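Local coordinates for structural polyprotein, VP3 (Israeli acute paralysis virus, PDB 5CDD), which probably serves as a structural building block of the viral capsid, being the VP3 part of a longer structural polyprotein and folded as a jelly-roll, at residues 63-69 / 257-263; 82-87 / 171-175; 132-136 / 205-209. All blocks are in the same frame, centred on the assembly; numbering follows the deposited sequence.

Contact 1: residues 63-69 / 257-263; sequences PAVKHVL and SIVVWKW
Val-65 lays its CG2 methyl over one face of the Trp-261 indole, 3.4 Å from the centroid of the six-membered ring and close to the ring normal. With chi1 at -177°, CG1 swings trans to the valine's own backbone N and meets Val-259 CG1 at 3.7 Å, leaving CG2 to the tryptophan. Pro-63 approaches the same indole with its CB, 3.6 Å from Trp-261 CE3, and the same carbon also touches the Trp-263 ring. On the face of the sheet that carries His-67, Leu-69, Ile-258 and Val-260, the contacts are made close to the backbone: His-67 CB lies 4.0 Å from Val-260 CB, and Leu-69 meets Ile-258 CB to CB as well.

Underneath runs an antiparallel ladder, the two strands directed 171° apart. Leu-69 and Ile-258 exchange backbone bonds both ways, whereas Lys-66 N binds Val-260 O at 2.9 Å and the N of Val-260 turns instead to His-67 O. Two residues, Lys-66 and His-67, are thus set opposite the single Val-260, which makes a classic beta bulge and shifts the register by one. Both strands belong to the sheet of the viral jelly-roll conventionally called BIDG; strand 132-144, the D strand, bonds to the other edge of 255-265.

Further out, the NZ atoms of Lys-66 and Lys-262, 6.0 Å apart, share the Glu-124 carboxylate, Lys-66 bridging to OE1 and Lys-262 to OE2; the acid probably offsets both charges. Lys-66 NZ also reaches Ser-99 OG, and His-67 NE2 bonds to Tyr-98 OH. Arg-140 makes a cation-pi contact with Trp-261, while Thr-117 of a neighbouring subunit packs on both Val-65 and that tryptophan.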
loop_
_atom_site.group_PDB
_atom_site.type_symbol
_atom_site.label_atom_id
_atom_site.label_comp_id
_atom_site.label_asym_id
_atom_site.label_seq_id
_atom_site.Cartn_x
_atom_site.Cartn_y
_atom_site.Cartn_z
ATOM N N PRO B 63 37.608 -36.468 -6.854
ATOM C CA PRO B 63 38.989 -36.871 -7.138
ATOM C C PRO B 63 39.136 -37.697 -8.413
ATOM O O PRO B 63 38.231 -38.441 -8.795
ATOM C CB PRO B 63 39.379 -37.673 -5.897
ATOM C CG PRO B 63 38.487 -37.116 -4.826
ATOM C CD PRO B 63 37.175 -36.996 -5.551
ATOM N N ALA B 64 40.288 -37.565 -9.063
ATOM C CA ALA B 64 40.572 -38.304 -10.286
ATOM C C ALA B 64 42.076 -38.533 -10.414
ATOM O O ALA B 64 42.876 -37.694 -9.998
ATOM C CB ALA B 64 40.052 -37.540 -11.497
ATOM N N VAL B 65 42.456 -39.672 -10.985
ATOM C CA VAL B 65 43.865 -40.008 -11.161
ATOM C C VAL B 65 44.438 -39.405 -12.442
ATOM O O VAL B 65 43.905 -39.613 -13.531
ATOM C CB VAL B 65 44.071 -41.534 -11.218
ATOM C CG1 VAL B 65 45.535 -41.854 -11.330
ATOM C CG2 VAL B 65 43.517 -42.176 -9.982
ATOM N N LYS B 66 45.529 -38.658 -12.303
ATOM C CA LYS B 66 46.179 -38.038 -13.447
ATOM C C LYS B 66 47.483 -38.749 -13.796
ATOM O O LYS B 66 47.887 -38.775 -14.960
ATOM C CB LYS B 66 46.452 -36.557 -13.162
ATOM C CG LYS B 66 45.213 -35.672 -13.136
ATOM C CD LYS B 66 44.608 -35.488 -14.527
ATOM C CE LYS B 66 45.547 -34.742 -15.462
ATOM N NZ LYS B 66 44.949 -34.508 -16.806
ATOM N N HIS B 67 48.134 -39.334 -12.793
ATOM C CA HIS B 67 49.396 -40.027 -13.018
ATOM C C HIS B 67 49.565 -41.322 -12.232
ATOM O O HIS B 67 49.043 -41.472 -11.129
ATOM C CB HIS B 67 50.568 -39.109 -12.666
ATOM C CG HIS B 67 50.524 -37.778 -13.345
ATOM N ND1 HIS B 67 50.563 -37.641 -14.715
ATOM C CD2 HIS B 67 50.439 -36.525 -12.841
ATOM C CE1 HIS B 67 50.503 -36.358 -15.027
ATOM N NE2 HIS B 67 50.426 -35.660 -13.908
ATOM N N VAL B 68 50.306 -42.250 -12.826
ATOM C CA VAL B 68 50.629 -43.531 -12.212
ATOM C C VAL B 68 52.093 -43.744 -12.588
ATOM O O VAL B 68 52.408 -44.442 -13.551
ATOM C CB VAL B 68 49.780 -44.691 -12.782
ATOM C CG1 VAL B 68 50.180 -45.995 -12.111
ATOM C CG2 VAL B 68 48.303 -44.425 -12.544
ATOM N N LEU B 69 52.981 -43.113 -11.826
ATOM C CA LEU B 69 54.417 -43.181 -12.067
ATOM C C LEU B 69 55.071 -44.481 -11.609
ATOM O O LEU B 69 54.489 -45.256 -10.850
ATOM C CB LEU B 69 55.102 -42.007 -11.367
ATOM C CG LEU B 69 54.478 -40.626 -11.577
ATOM C CD1 LEU B 69 55.158 -39.628 -10.657
ATOM C CD2 LEU B 69 54.606 -40.201 -13.030
ATOM N N SER B 257 54.541 -48.138 -7.516
ATOM C CA SER B 257 53.816 -47.194 -8.343
ATOM C C SER B 257 53.401 -46.000 -7.505
ATOM O O SER B 257 53.056 -46.141 -6.330
ATOM C CB SER B 257 52.582 -47.855 -8.954
ATOM O OG SER B 257 52.956 -48.915 -9.813
ATOM N N ILE B 258 53.459 -44.823 -8.111
ATOM C CA ILE B 258 53.066 -43.601 -7.430
ATOM C C ILE B 258 51.823 -43.058 -8.121
ATOM O O ILE B 258 51.890 -42.575 -9.251
ATOM C CB ILE B 258 54.183 -42.545 -7.482
ATOM C CG1 ILE B 258 55.464 -43.125 -6.885
ATOM C CG2 ILE B 258 53.760 -41.302 -6.710
ATOM C CD1 ILE B 258 56.639 -42.193 -6.947
ATOM N N VAL B 259 50.686 -43.160 -7.444
ATOM C CA VAL B 259 49.427 -42.678 -7.995
ATOM C C VAL B 259 49.178 -41.245 -7.538
ATOM O O VAL B 259 49.385 -40.912 -6.370
ATOM C CB VAL B 259 48.248 -43.565 -7.543
ATOM C CG1 VAL B 259 46.963 -43.106 -8.211
ATOM C CG2 VAL B 259 48.535 -45.014 -7.885
ATOM N N VAL B 260 48.738 -40.399 -8.464
ATOM C CA VAL B 260 48.469 -39.001 -8.151
ATOM C C VAL B 260 47.033 -38.610 -8.476
ATOM O O VAL B 260 46.600 -38.705 -9.625
ATOM C CB VAL B 260 49.415 -38.066 -8.931
ATOM C CG1 VAL B 260 49.147 -36.620 -8.548
ATOM C CG2 VAL B 260 50.861 -38.437 -8.647
ATOM N N TRP B 261 46.300 -38.173 -7.455
ATOM C CA TRP B 261 44.915 -37.749 -7.624
ATOM C C TRP B 261 44.858 -36.227 -7.635
ATOM O O TRP B 261 45.665 -35.567 -6.981
ATOM C CB TRP B 261 44.042 -38.281 -6.486
ATOM C CG TRP B 261 43.942 -39.775 -6.435
ATOM C CD1 TRP B 261 44.919 -40.653 -6.057
ATOM C CD2 TRP B 261 42.797 -40.569 -6.770
ATOM N NE1 TRP B 261 44.451 -41.945 -6.133
ATOM C CE2 TRP B 261 43.152 -41.921 -6.568
ATOM C CE3 TRP B 261 41.504 -40.268 -7.221
ATOM C CZ2 TRP B 261 42.259 -42.972 -6.803
ATOM C CZ3 TRP B 261 40.616 -41.315 -7.454
ATOM C CH2 TRP B 261 40.999 -42.650 -7.244
ATOM N N LYS B 262 43.901 -35.673 -8.374
ATOM C CA LYS B 262 43.759 -34.225 -8.467
ATOM C C LYS B 262 42.318 -33.747 -8.318
ATOM O O LYS B 262 41.385 -34.378 -8.818
ATOM C CB LYS B 262 44.319 -33.737 -9.808
ATOM C CG LYS B 262 44.150 -32.245 -10.053
ATOM C CD LYS B 262 44.663 -31.842 -11.427
ATOM C CE LYS B 262 44.476 -30.352 -11.668
ATOM N NZ LYS B 262 45.029 -29.911 -12.978
ATOM N N TRP B 263 42.149 -32.628 -7.621
ATOM C CA TRP B 263 40.836 -32.022 -7.416
ATOM C C TRP B 263 41.047 -30.633 -6.817
ATOM O O TRP B 263 42.154 -30.301 -6.393
ATOM C CB TRP B 263 39.963 -32.904 -6.510
ATOM C CG TRP B 263 40.283 -32.856 -5.047
ATOM C CD1 TRP B 263 39.788 -31.975 -4.127
ATOM C CD2 TRP B 263 41.170 -33.726 -4.331
ATOM N NE1 TRP B 263 40.310 -32.242 -2.884
ATOM C CE2 TRP B 263 41.162 -33.311 -2.981
ATOM C CE3 TRP B 263 41.972 -34.814 -4.701
ATOM C CZ2 TRP B 263 41.927 -33.948 -1.996
ATOM C CZ3 TRP B 263 42.733 -35.449 -3.720
ATOM C CH2 TRP B 263 42.703 -35.011 -2.384
#

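Contact 2: residues 82-87 / 171-175; sequences ANGDDW and IGPDQ
Trp-87 and Pro-173 bring together two connections of the jelly-roll: the loop leading to strand 90-92, which makes a type II' turn from Asn-83 to Asp-86, and the small hairpin of strands 164-166 and 171-173. The turn puts Gly-84 at positive phi, 75°, a conformation that suits glycine. Within this loop Asn-83 ND2 reaches Trp-87 O in a weak hydrogen bond.

The apolar part is a ring under a proline. Pro-173 CD stands over the six-membered ring of Trp-87, 3.9 Å from its centroid and 13° off the normal, while Pro-173 CB rests near CE3 and CZ3. Gly-172 continues along the same face with its backbone. At the ring's edge Ile-171 CG2 lies 4.0 Å from Trp-87 CZ2. Val-164 of the hairpin also touches the indole, and Tyr-98 meets it edge-to-face.

Two hydrogen bonds cross the contact. Trp-87 NE1 gives a weak one to Ile-171 O, 2.9 Å away but bent. The other comes from Gln-175, whose chain bends at chi2 (134°) to bring the amide to the turn: NE2 donates to Gly-84 O at 3.1 Å, almost in line with the carbonyl bond, but bent at the hydrogen and with Gly-84 O out of the Gln-175 amide plane.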
loop_
_atom_site.group_PDB
_atom_site.type_symbol
_atom_site.label_atom_id
_atom_site.label_comp_id
_atom_site.label_asym_id
_atom_site.label_seq_id
_atom_site.Cartn_x
_atom_site.Cartn_y
_atom_site.Cartn_z
ATOM N N ALA B 82 61.265 -39.818 -13.563
ATOM C CA ALA B 82 61.058 -39.870 -15.003
ATOM C C ALA B 82 59.767 -40.568 -15.373
ATOM O O ALA B 82 59.433 -41.614 -14.823
ATOM C CB ALA B 82 62.220 -40.574 -15.676
ATOM N N ASN B 83 59.053 -39.977 -16.323
ATOM C CA ASN B 83 57.791 -40.512 -16.816
ATOM C C ASN B 83 57.770 -40.177 -18.299
ATOM O O ASN B 83 56.787 -39.660 -18.837
ATOM C CB ASN B 83 56.619 -39.839 -16.103
ATOM C CG ASN B 83 55.283 -40.404 -16.524
ATOM O OD1 ASN B 83 55.031 -41.602 -16.390
ATOM N ND2 ASN B 83 54.415 -39.543 -17.037
ATOM N N GLY B 84 58.880 -40.492 -18.953
ATOM C CA GLY B 84 59.021 -40.182 -20.359
ATOM C C GLY B 84 59.261 -38.687 -20.384
ATOM O O GLY B 84 59.891 -38.148 -19.472
ATOM N N ASP B 85 58.763 -38.011 -21.411
ATOM C CA ASP B 85 58.921 -36.568 -21.510
ATOM C C ASP B 85 57.606 -35.885 -21.159
ATOM O O ASP B 85 57.359 -34.744 -21.552
ATOM C CB ASP B 85 59.380 -36.179 -22.918
ATOM C CG ASP B 85 60.870 -36.408 -23.125
ATOM O OD1 ASP B 85 61.386 -37.447 -22.658
ATOM O OD2 ASP B 85 61.528 -35.561 -23.764
ATOM N N ASP B 86 56.757 -36.596 -20.420
ATOM C CA ASP B 86 55.467 -36.049 -19.997
ATOM C C ASP B 86 55.544 -35.562 -18.564
ATOM O O ASP B 86 56.610 -35.556 -17.951
ATOM C CB ASP B 86 54.362 -37.101 -20.069
ATOM C CG ASP B 86 54.217 -37.707 -21.444
ATOM O OD1 ASP B 86 54.296 -36.963 -22.445
ATOM O OD2 ASP B 86 54.000 -38.935 -21.522
ATOM N N TRP B 87 54.389 -35.137 -18.060
ATOM C CA TRP B 87 54.231 -34.639 -16.699
ATOM C C TRP B 87 53.937 -35.737 -15.676
ATOM O O TRP B 87 53.530 -36.845 -16.025
ATOM C CB TRP B 87 53.132 -33.573 -16.650
ATOM C CG TRP B 87 53.261 -32.528 -17.715
ATOM C CD1 TRP B 87 52.752 -32.580 -18.980
ATOM C CD2 TRP B 87 53.944 -31.273 -17.609
ATOM N NE1 TRP B 87 53.075 -31.436 -19.668
ATOM C CE2 TRP B 87 53.807 -30.617 -18.849
ATOM C CE3 TRP B 87 54.657 -30.641 -16.586
ATOM C CZ2 TRP B 87 54.358 -29.361 -19.093
ATOM C CZ3 TRP B 87 55.203 -29.393 -16.831
ATOM C CH2 TRP B 87 55.050 -28.767 -18.075
ATOM N N ILE B 171 53.804 -29.673 -24.986
ATOM C CA ILE B 171 54.699 -29.039 -24.023
ATOM C C ILE B 171 54.967 -29.993 -22.863
ATOM O O ILE B 171 54.038 -30.514 -22.248
ATOM C CB ILE B 171 54.098 -27.731 -23.462
ATOM C CG1 ILE B 171 53.940 -26.705 -24.585
ATOM C CG2 ILE B 171 54.999 -27.170 -22.367
ATOM C CD1 ILE B 171 53.335 -25.398 -24.136
ATOM N N GLY B 172 56.244 -30.219 -22.570
ATOM C CA GLY B 172 56.607 -31.112 -21.488
ATOM C C GLY B 172 57.562 -30.448 -20.519
ATOM O O GLY B 172 58.008 -29.329 -20.762
ATOM N N PRO B 173 57.897 -31.114 -19.404
ATOM C CA PRO B 173 58.810 -30.557 -18.406
ATOM C C PRO B 173 60.281 -30.680 -18.796
ATOM O O PRO B 173 60.659 -31.552 -19.581
ATOM C CB PRO B 173 58.479 -31.368 -17.161
ATOM C CG PRO B 173 58.212 -32.720 -17.737
ATOM C CD PRO B 173 57.350 -32.405 -18.949
ATOM N N ASP B 174 61.100 -29.795 -18.238
ATOM C CA ASP B 174 62.536 -29.792 -18.489
ATOM C C ASP B 174 63.204 -30.379 -17.248
ATOM O O ASP B 174 63.754 -29.648 -16.423
ATOM C CB ASP B 174 63.034 -28.366 -18.713
ATOM C CG ASP B 174 64.427 -28.323 -19.301
ATOM O OD1 ASP B 174 65.302 -29.078 -18.825
ATOM O OD2 ASP B 174 64.651 -27.530 -20.236
ATOM N N GLN B 175 63.137 -31.700 -17.126
ATOM C CA GLN B 175 63.697 -32.428 -15.993
ATOM C C GLN B 175 65.131 -32.069 -15.645
ATOM O O GLN B 175 65.467 -31.919 -14.473
ATOM C CB GLN B 175 63.605 -33.923 -16.258
ATOM C CG GLN B 175 62.196 -34.391 -16.510
ATOM C CD GLN B 175 62.105 -35.301 -17.713
ATOM O OE1 GLN B 175 62.385 -34.887 -18.839
ATOM N NE2 GLN B 175 61.710 -36.550 -17.485
#

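Contact 3: residues 132-136 / 205-209; sequences YWRAT and VPFVS
Phe-207 fits its ring into the corner formed by Trp-133, at its edge, and Arg-134, over one face, and nearly all the close packing is here. Its edge points at the indole face of Trp-133 in an offset edge-to-face pair, centroids 5.4 Å apart and planes at 83°; Trp-133 CZ3 is 3.8 Å from Phe-207 CD1. One face of the ring receives the aliphatic part of Arg-134, whose CG sits 3.8 Å from the ring centroid. The arginine is extended from CG to NE and crosses the phenylalanine side chain at about a right angle. At the far end of Arg-134, chi4 (78°) turns the guanidinium against the CD2-CE2 side of Phe-207, CZ 3.6 Å from CD2, the planes 58° apart; NH1 bonds to Met-212 O.

Here jelly-roll strand D (132-144) meets the start of the GH loop, where strand 202-205 leaves its side.

The end near Thr-136 is looser. Thr-136 CA makes a CA-H...O contact with Val-205 O, 3.5 Å away, and OG1 only brushes Pro-206 CA at 3.8 Å; Asp-266 holds that hydroxyl. Pro-206 and Val-208, their CB atoms directed away from strand 132-136, pack on Phe-14 and Phe-15 of a neighbouring subunit.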
loop_
_atom_site.group_PDB
_atom_site.type_symbol
_atom_site.label_atom_id
_atom_site.label_comp_id
_atom_site.label_asym_id
_atom_site.label_seq_id
_atom_site.Cartn_x
_atom_site.Cartn_y
_atom_site.Cartn_z
ATOM N N TYR B 132 38.579 -17.344 -16.401
ATOM C CA TYR B 132 39.601 -17.294 -15.362
ATOM C C TYR B 132 39.166 -18.094 -14.145
ATOM O O TYR B 132 37.973 -18.283 -13.909
ATOM C CB TYR B 132 39.878 -15.848 -14.941
ATOM C CG TYR B 132 39.991 -14.878 -16.093
ATOM C CD1 TYR B 132 38.893 -14.122 -16.501
ATOM C CD2 TYR B 132 41.190 -14.723 -16.786
ATOM C CE1 TYR B 132 38.986 -13.234 -17.569
ATOM C CE2 TYR B 132 41.293 -13.839 -17.859
ATOM C CZ TYR B 132 40.187 -13.099 -18.244
ATOM O OH TYR B 132 40.277 -12.224 -19.302
ATOM N N TRP B 133 40.142 -18.557 -13.368
ATOM C CA TRP B 133 39.862 -19.345 -12.176
ATOM C C TRP B 133 40.682 -18.893 -10.976
ATOM O O TRP B 133 41.585 -18.063 -11.088
ATOM C CB TRP B 133 40.161 -20.823 -12.433
ATOM C CG TRP B 133 41.617 -21.096 -12.683
ATOM C CD1 TRP B 133 42.282 -20.971 -13.868
ATOM C CD2 TRP B 133 42.596 -21.490 -11.712
ATOM N NE1 TRP B 133 43.615 -21.262 -13.697
ATOM C CE2 TRP B 133 43.835 -21.583 -12.383
ATOM C CE3 TRP B 133 42.547 -21.771 -10.339
ATOM C CZ2 TRP B 133 45.017 -21.947 -11.728
ATOM C CZ3 TRP B 133 43.723 -22.133 -9.687
ATOM C CH2 TRP B 133 44.942 -22.217 -10.385
ATOM N N ARG B 134 40.355 -19.471 -9.826
ATOM C CA ARG B 134 41.029 -19.193 -8.566
ATOM C C ARG B 134 40.593 -20.302 -7.619
ATOM O O ARG B 134 39.398 -20.484 -7.386
ATOM C CB ARG B 134 40.593 -17.837 -8.012
ATOM C CG ARG B 134 41.258 -17.468 -6.701
ATOM C CD ARG B 134 40.608 -16.248 -6.078
ATOM N NE ARG B 134 41.225 -15.902 -4.801
ATOM C CZ ARG B 134 42.388 -15.273 -4.674
ATOM N NH1 ARG B 134 43.067 -14.911 -5.753
ATOM N NH2 ARG B 134 42.877 -15.012 -3.471
ATOM N N ALA B 135 41.550 -21.054 -7.083
ATOM C CA ALA B 135 41.204 -22.143 -6.181
ATOM C C ALA B 135 42.397 -22.757 -5.465
ATOM O O ALA B 135 43.552 -22.454 -5.764
ATOM C CB ALA B 135 40.457 -23.226 -6.954
ATOM N N THR B 136 42.092 -23.619 -4.502
ATOM C CA THR B 136 43.106 -24.324 -3.736
ATOM C C THR B 136 43.226 -25.696 -4.380
ATOM O O THR B 136 42.295 -26.498 -4.323
ATOM C CB THR B 136 42.683 -24.492 -2.263
ATOM O OG1 THR B 136 42.601 -23.204 -1.639
ATOM C CG2 THR B 136 43.686 -25.350 -1.515
ATOM N N VAL B 205 47.513 -26.943 -1.999
ATOM C CA VAL B 205 48.222 -25.723 -2.357
ATOM C C VAL B 205 47.270 -24.551 -2.594
ATOM O O VAL B 205 46.606 -24.475 -3.628
ATOM C CB VAL B 205 49.077 -25.933 -3.629
ATOM C CG1 VAL B 205 49.936 -24.703 -3.889
ATOM C CG2 VAL B 205 49.947 -27.168 -3.471
ATOM N N PRO B 206 47.181 -23.626 -1.625
ATOM C CA PRO B 206 46.305 -22.457 -1.750
ATOM C C PRO B 206 46.687 -21.612 -2.964
ATOM O O PRO B 206 47.794 -21.730 -3.489
ATOM C CB PRO B 206 46.535 -21.716 -0.438
ATOM C CG PRO B 206 46.794 -22.833 0.522
ATOM C CD PRO B 206 47.734 -23.717 -0.262
ATOM N N PHE B 207 45.773 -20.756 -3.403
ATOM C CA PHE B 207 46.030 -19.910 -4.559
ATOM C C PHE B 207 47.045 -18.818 -4.240
ATOM O O PHE B 207 46.813 -17.974 -3.374
ATOM C CB PHE B 207 44.727 -19.264 -5.034
ATOM C CG PHE B 207 44.847 -18.552 -6.353
ATOM C CD1 PHE B 207 44.856 -19.267 -7.547
ATOM C CD2 PHE B 207 44.947 -17.166 -6.402
ATOM C CE1 PHE B 207 44.961 -18.610 -8.773
ATOM C CE2 PHE B 207 45.052 -16.499 -7.622
ATOM C CZ PHE B 207 45.058 -17.224 -8.809
ATOM N N VAL B 208 48.178 -18.844 -4.937
ATOM C CA VAL B 208 49.215 -17.835 -4.749
ATOM C C VAL B 208 49.668 -17.314 -6.105
ATOM O O VAL B 208 50.141 -18.074 -6.952
ATOM C CB VAL B 208 50.438 -18.393 -3.985
ATOM C CG1 VAL B 208 50.040 -18.731 -2.557
ATOM C CG2 VAL B 208 50.991 -19.622 -4.696
ATOM N N SER B 209 49.510 -16.011 -6.307
ATOM C CA SER B 209 49.887 -15.380 -7.562
ATOM C C SER B 209 49.807 -13.867 -7.411
ATOM O O SER B 209 49.229 -13.365 -6.448
ATOM C CB SER B 209 48.943 -15.845 -8.676
ATOM O OG SER B 209 49.296 -15.286 -9.926
#

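The three contacts lie in one jelly-roll, and no active site or ligand is involved. Contacts 1 and 2 have centres about 16 Å apart and touch directly: His-67 CE1 lies 3.2 Å from Trp-87 O, and Leu-69 CD2 packs 3.6 Å from Asn-83 CG. Tyr-98 is a partner to both. Contact 3 joins contact 1 through the sheet, since strand 132-144 is the neighbour of 255-265, though their centres are about 20 Å apart. Contacts 2 and 3 stay about 14 Å apart at their nearest atoms, yet their segments alternate along the chain, 82-87 and 132-136 preceding 171-175 and 205-209.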